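ABC transporter (Thermotoga maritima, PDB 1JI0) binds ATP and probably hydrolyses it to drive the uptake of branched-chain amino acids, as an ATP-binding subunit of an ABC transporter. Local coordinates at residues M104-R109 with E113-D118. Numbering follows the deposited sequence.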
loop_
_atom_site.group_PDB
_atom_site.type_symbol
_atom_site.label_atom_id
_atom_site.label_comp_id
_atom_site.label_asym_id
_atom_site.label_seq_id
_atom_site.Cartn_x
_atom_site.Cartn_y
_atom_site.Cartn_z
HETATM N N MSE A 104 -13.984 5.401 -11.637
HETATM C CA MSE A 104 -14.289 3.982 -11.513
HETATM C C MSE A 104 -13.941 3.482 -10.111
HETATM O O MSE A 104 -14.357 2.397 -9.707
HETATM C CB MSE A 104 -13.555 3.163 -12.587
HETATM C CG MSE A 104 -12.066 2.970 -12.375
HETATM SE SE MSE A 104 -11.250 1.876 -13.772
HETATM C CE MSE A 104 -11.660 0.134 -13.049
ATOM N N GLY A 105 -13.197 4.294 -9.364
ATOM C CA GLY A 105 -12.825 3.910 -8.013
ATOM C C GLY A 105 -13.982 4.043 -7.043
ATOM O O GLY A 105 -14.047 3.341 -6.033
ATOM N N ALA A 106 -14.911 4.943 -7.350
ATOM C CA ALA A 106 -16.068 5.163 -6.486
ATOM C C ALA A 106 -17.324 4.499 -7.049
ATOM O O ALA A 106 -18.434 5.005 -6.876
ATOM C CB ALA A 106 -16.300 6.659 -6.310
ATOM N N TYR A 107 -17.150 3.356 -7.703
ATOM C CA TYR A 107 -18.271 2.644 -8.306
ATOM C C TYR A 107 -19.300 2.124 -7.308
ATOM O O TYR A 107 -20.439 1.846 -7.674
ATOM C CB TYR A 107 -17.765 1.457 -9.130
ATOM C CG TYR A 107 -17.408 0.242 -8.296
ATOM C CD1 TYR A 107 -16.165 0.134 -7.672
ATOM C CD2 TYR A 107 -18.329 -0.789 -8.111
ATOM C CE1 TYR A 107 -15.849 -0.977 -6.884
ATOM C CE2 TYR A 107 -18.025 -1.900 -7.325
ATOM C CZ TYR A 107 -16.785 -1.989 -6.716
ATOM O OH TYR A 107 -16.481 -3.098 -5.954
ATOM N N ASN A 108 -18.908 1.988 -6.048
ATOM C CA ASN A 108 -19.820 1.453 -5.045
ATOM C C ASN A 108 -20.026 2.367 -3.841
ATOM O O ASN A 108 -20.070 1.893 -2.709
ATOM C CB ASN A 108 -19.292 0.097 -4.567
ATOM C CG ASN A 108 -20.264 -0.627 -3.659
ATOM O OD1 ASN A 108 -19.919 -1.634 -3.038
ATOM N ND2 ASN A 108 -21.490 -0.123 -3.582
ATOM N N ARG A 109 -20.172 3.669 -4.065
ATOM C CA ARG A 109 -20.343 4.568 -2.932
ATOM C C ARG A 109 -21.734 5.133 -2.672
ATOM O O ARG A 109 -22.127 5.291 -1.513
ATOM C CB ARG A 109 -19.324 5.707 -3.008
ATOM C CG ARG A 109 -17.962 5.309 -2.460
ATOM C CD ARG A 109 -17.370 6.416 -1.613
ATOM N NE ARG A 109 -16.811 7.489 -2.425
ATOM C CZ ARG A 109 -16.424 8.663 -1.943
ATOM N NH1 ARG A 109 -16.542 8.923 -0.649
ATOM N NH2 ARG A 109 -15.905 9.573 -2.755
ATOM N N GLU A 113 -22.232 14.095 -1.786
ATOM C CA GLU A 113 -21.274 15.147 -1.463
ATOM C C GLU A 113 -19.880 14.555 -1.270
ATOM O O GLU A 113 -18.896 15.075 -1.801
ATOM C CB GLU A 113 -21.704 15.887 -0.193
ATOM C CG GLU A 113 -22.906 16.792 -0.389
ATOM C CD GLU A 113 -22.639 17.886 -1.404
ATOM O OE1 GLU A 113 -21.766 18.741 -1.141
ATOM O OE2 GLU A 113 -23.298 17.884 -2.467
ATOM N N GLY A 114 -19.807 13.464 -0.509
ATOM C CA GLY A 114 -18.533 12.811 -0.263
ATOM C C GLY A 114 -17.728 12.642 -1.538
ATOM O O GLY A 114 -16.612 13.151 -1.652
ATOM N N ILE A 115 -18.298 11.933 -2.503
ATOM C CA ILE A 115 -17.631 11.704 -3.775
ATOM C C ILE A 115 -17.171 13.027 -4.368
ATOM O O ILE A 115 -16.129 13.095 -5.017
ATOM C CB ILE A 115 -18.564 10.991 -4.781
ATOM C CG1 ILE A 115 -17.769 10.573 -6.016
ATOM C CG2 ILE A 115 -19.694 11.915 -5.201
ATOM C CD1 ILE A 115 -18.576 9.788 -7.014
ATOM N N LYS A 116 -17.951 14.078 -4.136
ATOM C CA LYS A 116 -17.614 15.401 -4.649
ATOM C C LYS A 116 -16.373 15.940 -3.952
ATOM O O LYS A 116 -15.394 16.331 -4.598
ATOM C CB LYS A 116 -18.773 16.378 -4.427
ATOM C CG LYS A 116 -20.003 16.108 -5.278
ATOM C CD LYS A 116 -20.961 17.300 -5.241
ATOM C CE LYS A 116 -22.073 17.155 -6.272
ATOM N NZ LYS A 116 -22.937 18.369 -6.326
ATOM N N ARG A 117 -16.430 15.963 -2.627
ATOM C CA ARG A 117 -15.328 16.454 -1.811
ATOM C C ARG A 117 -14.056 15.643 -2.038
ATOM O O ARG A 117 -12.965 16.208 -2.132
ATOM C CB ARG A 117 -15.747 16.426 -0.340
ATOM C CG ARG A 117 -16.957 17.312 -0.087
ATOM C CD ARG A 117 -17.689 16.992 1.200
ATOM N NE ARG A 117 -18.850 17.868 1.357
ATOM C CZ ARG A 117 -19.747 17.766 2.333
ATOM N NH1 ARG A 117 -19.625 16.819 3.253
ATOM N NH2 ARG A 117 -20.765 18.616 2.393
ATOM N N ASP A 118 -14.197 14.323 -2.144
ATOM C CA ASP A 118 -13.045 13.454 -2.367
ATOM C C ASP A 118 -12.387 13.716 -3.714
ATOM O O ASP A 118 -11.161 13.713 -3.823
ATOM C CB ASP A 118 -13.446 11.979 -2.284
ATOM C CG ASP A 118 -13.811 11.553 -0.882
ATOM O OD1 ASP A 118 -13.333 12.192 0.082
ATOM O OD2 ASP A 118 -14.562 10.566 -0.738
#
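Bends at chi2 and chi3 (-78°) bring the edge of the Arg-109 guanidinium up to OD2 of Asp-118. The chi1 of Asp-118 swings its carboxylate to the side where that guanidinium lies. The salt bridge ties the loop after helix 98-103 to the first turns of helix 114-125, two helices of the helical subdomain of the ABC ATPase, away from the bound ATP. A single oxygen faces both nitrogens: Arg-109 NH1 and NH2 each lie 2.6 Å from Asp-118 OD2. This approach is unusually short, and Arg-109 NH2 also crowds Ile-115 CA, so the exact placing of the guanidinium is doubtful. The guanidinium and carboxylate planes are 17° apart. The N-H...OD2 angles are only about 120°, so both hydrogen bonds are weak. Asp-118 OD2 also forms a salt bridge with Arg-157, so two arginines share one carboxylate. An alanine in place of Arg-109 would probably leave Asp-118 with Arg-157 but without its bond to the loop. Beside the charges is a small apolar contact. The CG1-CD1 branch of Ile-115 meets the methyl of Ala-106, and Met-155 touches both residues as well as Arg-109. The apolar contact closes at 3.9 Å, between Ala-106 CB and Ile-115 CD1.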